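Local structure of type III secretion system effector protein ExoU (Pseudomonas fluorescens, 4QMK) at residues I49-P63 with E430-A444. The protein is a type III secretion effector, probably a patatin-like phospholipase, thought to reach the plasma membrane through a phosphatidylinositol 4,5-bisphosphate-binding domain. Numbering follows the deposited sequence.
Sequences IYRHSDGRVEVVVSP and ELERERHEFPSLNDA
Val59 and His436 pair at the middle of two antiparallel strands, 57-61 and 434-438, exchanging N-H and C=O in both directions; Val57 with Phe438 and Val61 with Glu434 do the same, six backbone bonds in all. Arg435 can be followed outward along the face it shares with Glu58 and Val60. Arg435 CB lies 4.1 Å from Val60 CG2, the two side chains running alongside each other. Arg435 CG, anti to the backbone N (chi1 171°), comes within 3.7 Å of Glu58 CG, and Arg435 CD meets Glu58 OE2 at 3.1 Å. NE and CZ stand farther from that oxygen, but a bend at chi3 brings Arg435 NH1 to Glu58 OE2 (3.2 Å), a nearly straight hydrogen bond within a salt bridge; the oxygen lies close to the guanidinium plane, while NH1 approaches from above the carboxylate plane. On the reverse face Val59 CG2 touches both Phe438 CE1 (3.7 Å) and Ala444 CB (3.9 Å), while Ala444 CA sits over the centre of the Phe438 ring. One water joins Gly55 O to Leu441 N. Ser440 N-caps helix 441-446, its OG accepting from Asp443 N. Strand 434-438 forms an edge, within this chain, of a four-stranded antiparallel sheet, added to the N-terminal meander of strands 36-42, 47-51 and 57-61.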
# COMPACT_ATOMS: atom_id res chain seq x y z
N ILE A 49 10.67 -18.03 -45.11
CA ILE A 49 10.11 -16.95 -45.85
C ILE A 49 10.22 -17.22 -47.33
O ILE A 49 11.34 -17.46 -47.81
CB ILE A 49 10.85 -15.67 -45.57
CG1 ILE A 49 10.84 -15.35 -44.09
CG2 ILE A 49 10.19 -14.51 -46.33
CD1 ILE A 49 11.59 -14.07 -43.74
N TYR A 50 9.08 -17.18 -48.05
CA TYR A 50 9.07 -17.42 -49.51
C TYR A 50 8.47 -16.21 -50.20
O TYR A 50 7.59 -15.53 -49.63
CB TYR A 50 8.20 -18.63 -49.87
CG TYR A 50 8.58 -19.96 -49.25
CD1 TYR A 50 8.01 -20.37 -48.04
CD2 TYR A 50 9.39 -20.85 -49.91
CE1 TYR A 50 8.35 -21.59 -47.46
CE2 TYR A 50 9.73 -22.05 -49.36
CZ TYR A 50 9.22 -22.42 -48.12
OH TYR A 50 9.54 -23.64 -47.61
N ARG A 51 8.89 -15.95 -51.44
CA ARG A 51 8.33 -14.87 -52.24
C ARG A 51 7.79 -15.38 -53.57
O ARG A 51 8.45 -16.14 -54.27
CB ARG A 51 9.35 -13.76 -52.48
CG ARG A 51 8.86 -12.68 -53.47
CD ARG A 51 9.64 -11.36 -53.39
NE ARG A 51 11.04 -11.61 -53.58
CZ ARG A 51 12.01 -10.95 -52.98
NH1 ARG A 51 11.77 -9.94 -52.14
NH2 ARG A 51 13.24 -11.32 -53.21
N HIS A 52 6.59 -14.94 -53.91
CA HIS A 52 5.96 -15.28 -55.20
C HIS A 52 6.37 -14.26 -56.27
O HIS A 52 7.12 -13.35 -56.00
CB HIS A 52 4.43 -15.31 -55.03
CG HIS A 52 3.94 -16.39 -54.12
ND1 HIS A 52 3.76 -16.20 -52.77
CD2 HIS A 52 3.63 -17.68 -54.36
CE1 HIS A 52 3.35 -17.33 -52.21
NE2 HIS A 52 3.26 -18.24 -53.16
N SER A 53 5.85 -14.41 -57.47
CA SER A 53 6.13 -13.47 -58.56
C SER A 53 5.54 -12.09 -58.26
O SER A 53 6.20 -11.06 -58.46
CB SER A 53 5.47 -14.00 -59.81
OG SER A 53 5.54 -15.41 -59.81
N ASP A 54 4.29 -12.11 -57.79
CA ASP A 54 3.51 -10.92 -57.44
C ASP A 54 4.21 -10.02 -56.44
O ASP A 54 3.83 -8.86 -56.24
CB ASP A 54 2.18 -11.33 -56.75
CG ASP A 54 1.76 -12.77 -57.06
OD1 ASP A 54 1.80 -13.18 -58.25
OD2 ASP A 54 1.38 -13.48 -56.10
N GLY A 55 5.20 -10.57 -55.75
CA GLY A 55 5.83 -9.86 -54.65
C GLY A 55 5.20 -10.26 -53.33
O GLY A 55 5.65 -9.84 -52.27
N ARG A 56 4.15 -11.07 -53.39
CA ARG A 56 3.52 -11.58 -52.22
C ARG A 56 4.58 -12.39 -51.46
O ARG A 56 5.31 -13.18 -52.04
CB ARG A 56 2.35 -12.53 -52.59
CG ARG A 56 1.14 -11.90 -53.26
CD ARG A 56 0.23 -11.20 -52.24
NE ARG A 56 -0.40 -12.17 -51.34
CZ ARG A 56 -0.87 -11.91 -50.11
NH1 ARG A 56 -0.78 -10.68 -49.58
NH2 ARG A 56 -1.42 -12.88 -49.40
N VAL A 57 4.62 -12.20 -50.15
CA VAL A 57 5.52 -12.95 -49.32
C VAL A 57 4.76 -13.79 -48.30
O VAL A 57 3.76 -13.37 -47.76
CB VAL A 57 6.51 -12.01 -48.62
CG1 VAL A 57 7.20 -12.65 -47.44
CG2 VAL A 57 7.53 -11.54 -49.64
N GLU A 58 5.29 -14.97 -48.05
CA GLU A 58 4.70 -15.93 -47.14
C GLU A 58 5.72 -16.33 -46.03
O GLU A 58 6.83 -16.76 -46.32
CB GLU A 58 4.30 -17.11 -48.01
CG GLU A 58 4.25 -18.46 -47.37
CD GLU A 58 4.03 -19.57 -48.40
OE1 GLU A 58 3.71 -19.27 -49.58
OE2 GLU A 58 4.13 -20.76 -48.00
N VAL A 59 5.33 -16.19 -44.77
CA VAL A 59 6.16 -16.56 -43.66
C VAL A 59 5.56 -17.76 -42.96
O VAL A 59 4.41 -17.75 -42.63
CB VAL A 59 6.21 -15.43 -42.63
CG1 VAL A 59 7.09 -15.82 -41.46
CG2 VAL A 59 6.72 -14.13 -43.28
N VAL A 60 6.36 -18.78 -42.70
CA VAL A 60 5.89 -19.95 -42.02
C VAL A 60 6.68 -20.13 -40.75
O VAL A 60 7.92 -20.00 -40.72
CB VAL A 60 6.03 -21.19 -42.92
CG1 VAL A 60 5.51 -22.42 -42.24
CG2 VAL A 60 5.23 -20.98 -44.21
N VAL A 61 5.96 -20.41 -39.68
CA VAL A 61 6.56 -20.62 -38.40
C VAL A 61 5.91 -21.69 -37.58
O VAL A 61 4.83 -22.13 -37.86
CB VAL A 61 6.54 -19.37 -37.54
CG1 VAL A 61 7.42 -18.31 -38.16
CG2 VAL A 61 5.14 -18.89 -37.32
N SER A 62 6.64 -22.12 -36.57
CA SER A 62 6.23 -23.11 -35.61
C SER A 62 6.05 -22.31 -34.34
O SER A 62 6.55 -21.19 -34.24
CB SER A 62 7.36 -24.12 -35.43
OG SER A 62 8.45 -23.50 -34.77
N PRO A 63 5.35 -22.87 -33.35
CA PRO A 63 5.17 -22.24 -32.06
C PRO A 63 6.47 -22.04 -31.29
O PRO A 63 7.38 -22.87 -31.44
CB PRO A 63 4.32 -23.25 -31.29
CG PRO A 63 3.66 -24.02 -32.34
CD PRO A 63 4.72 -24.18 -33.37
N GLU A 430 6.27 -28.84 -31.42
CA GLU A 430 7.34 -28.47 -32.34
C GLU A 430 7.05 -28.79 -33.82
O GLU A 430 7.68 -28.23 -34.71
CB GLU A 430 8.63 -29.15 -31.96
CG GLU A 430 9.23 -28.72 -30.65
CD GLU A 430 10.64 -29.25 -30.51
OE1 GLU A 430 11.07 -29.97 -31.46
OE2 GLU A 430 11.32 -28.96 -29.50
N LEU A 431 6.09 -29.69 -34.08
CA LEU A 431 5.74 -30.08 -35.42
C LEU A 431 4.65 -29.17 -36.08
O LEU A 431 4.38 -29.28 -37.26
CB LEU A 431 5.25 -31.52 -35.41
CG LEU A 431 6.23 -32.56 -34.86
CD1 LEU A 431 5.66 -33.96 -35.04
CD2 LEU A 431 7.60 -32.44 -35.55
N GLU A 432 4.00 -28.31 -35.32
CA GLU A 432 2.95 -27.52 -35.89
C GLU A 432 3.57 -26.44 -36.73
O GLU A 432 4.64 -25.94 -36.42
CB GLU A 432 2.09 -26.86 -34.82
CG GLU A 432 1.50 -27.79 -33.80
CD GLU A 432 0.47 -28.79 -34.35
OE1 GLU A 432 -0.26 -28.47 -35.29
OE2 GLU A 432 0.38 -29.91 -33.78
N ARG A 433 2.85 -26.02 -37.76
CA ARG A 433 3.29 -24.93 -38.62
C ARG A 433 2.15 -24.05 -38.96
O ARG A 433 1.06 -24.51 -39.15
CB ARG A 433 3.87 -25.47 -39.91
CG ARG A 433 5.15 -26.21 -39.74
CD ARG A 433 6.31 -25.34 -39.23
NE ARG A 433 7.51 -26.16 -39.11
CZ ARG A 433 7.83 -26.91 -38.07
NH1 ARG A 433 7.03 -26.99 -37.02
NH2 ARG A 433 8.98 -27.63 -38.09
N GLU A 434 2.42 -22.77 -39.13
CA GLU A 434 1.41 -21.82 -39.45
C GLU A 434 1.98 -20.90 -40.52
O GLU A 434 3.17 -20.59 -40.48
CB GLU A 434 1.07 -21.10 -38.17
CG GLU A 434 -0.16 -20.23 -38.20
CD GLU A 434 -0.37 -19.56 -36.84
OE1 GLU A 434 0.60 -18.92 -36.31
OE2 GLU A 434 -1.51 -19.70 -36.30
N ARG A 435 1.14 -20.51 -41.48
CA ARG A 435 1.56 -19.62 -42.55
C ARG A 435 0.88 -18.25 -42.48
O ARG A 435 -0.32 -18.15 -42.23
CB ARG A 435 1.24 -20.26 -43.89
CG ARG A 435 1.42 -19.35 -45.11
CD ARG A 435 1.55 -20.14 -46.41
NE ARG A 435 0.59 -21.23 -46.40
CZ ARG A 435 0.87 -22.51 -46.60
NH1 ARG A 435 2.06 -22.94 -46.99
NH2 ARG A 435 -0.11 -23.37 -46.50
N HIS A 436 1.65 -17.19 -42.68
CA HIS A 436 1.12 -15.84 -42.63
C HIS A 436 1.52 -15.16 -43.88
O HIS A 436 2.67 -15.18 -44.21
CB HIS A 436 1.70 -15.10 -41.44
CG HIS A 436 1.35 -15.70 -40.13
ND1 HIS A 436 0.06 -15.70 -39.63
CD2 HIS A 436 2.10 -16.34 -39.21
CE1 HIS A 436 0.03 -16.31 -38.46
NE2 HIS A 436 1.26 -16.70 -38.18
N GLU A 437 0.59 -14.55 -44.58
CA GLU A 437 0.89 -13.93 -45.87
C GLU A 437 0.95 -12.43 -45.71
O GLU A 437 0.25 -11.87 -44.87
CB GLU A 437 -0.18 -14.28 -46.87
CG GLU A 437 -0.67 -15.73 -46.81
CD GLU A 437 -1.65 -16.07 -47.93
OE1 GLU A 437 -2.82 -16.38 -47.62
OE2 GLU A 437 -1.25 -15.97 -49.10
N PHE A 438 1.75 -11.78 -46.54
CA PHE A 438 1.94 -10.33 -46.50
C PHE A 438 2.08 -9.81 -47.92
O PHE A 438 2.60 -10.49 -48.78
CB PHE A 438 3.22 -9.98 -45.72
CG PHE A 438 3.22 -10.46 -44.29
CD1 PHE A 438 3.69 -11.72 -43.95
CD2 PHE A 438 2.80 -9.64 -43.28
CE1 PHE A 438 3.67 -12.15 -42.62
CE2 PHE A 438 2.77 -10.05 -41.96
CZ PHE A 438 3.21 -11.30 -41.64
N PRO A 439 1.62 -8.60 -48.17
CA PRO A 439 1.74 -8.00 -49.51
C PRO A 439 3.15 -7.85 -49.95
O PRO A 439 3.40 -7.78 -51.13
CB PRO A 439 1.16 -6.61 -49.32
CG PRO A 439 0.16 -6.77 -48.23
CD PRO A 439 0.73 -7.81 -47.29
N SER A 440 4.09 -7.70 -49.02
CA SER A 440 5.50 -7.58 -49.44
C SER A 440 6.45 -8.05 -48.38
O SER A 440 6.08 -8.25 -47.22
CB SER A 440 5.86 -6.13 -49.72
OG SER A 440 5.76 -5.36 -48.53
N LEU A 441 7.71 -8.14 -48.78
CA LEU A 441 8.74 -8.52 -47.84
C LEU A 441 8.87 -7.49 -46.76
O LEU A 441 9.14 -7.82 -45.61
CB LEU A 441 10.06 -8.70 -48.54
CG LEU A 441 11.25 -8.98 -47.63
CD1 LEU A 441 11.02 -10.23 -46.82
CD2 LEU A 441 12.46 -9.15 -48.51
N ASN A 442 8.66 -6.23 -47.08
CA ASN A 442 8.77 -5.20 -46.05
C ASN A 442 7.71 -5.36 -44.95
O ASN A 442 8.02 -5.21 -43.79
CB ASN A 442 8.70 -3.82 -46.66
CG ASN A 442 8.82 -2.74 -45.64
OD1 ASN A 442 9.83 -2.60 -45.00
ND2 ASN A 442 7.76 -1.99 -45.46
N ASP A 443 6.47 -5.65 -45.34
CA ASP A 443 5.38 -5.83 -44.37
C ASP A 443 5.60 -7.03 -43.45
O ASP A 443 5.26 -6.99 -42.28
CB ASP A 443 4.04 -5.98 -45.10
CG ASP A 443 3.57 -4.70 -45.72
OD1 ASP A 443 3.65 -3.65 -45.05
OD2 ASP A 443 3.12 -4.74 -46.87
N ALA A 444 6.20 -8.08 -43.99
CA ALA A 444 6.58 -9.23 -43.18
C ALA A 444 7.66 -8.81 -42.17
O ALA A 444 7.56 -9.12 -40.99
CB ALA A 444 7.06 -10.36 -44.07
O HOH W 1 7.99 -8.26 -51.72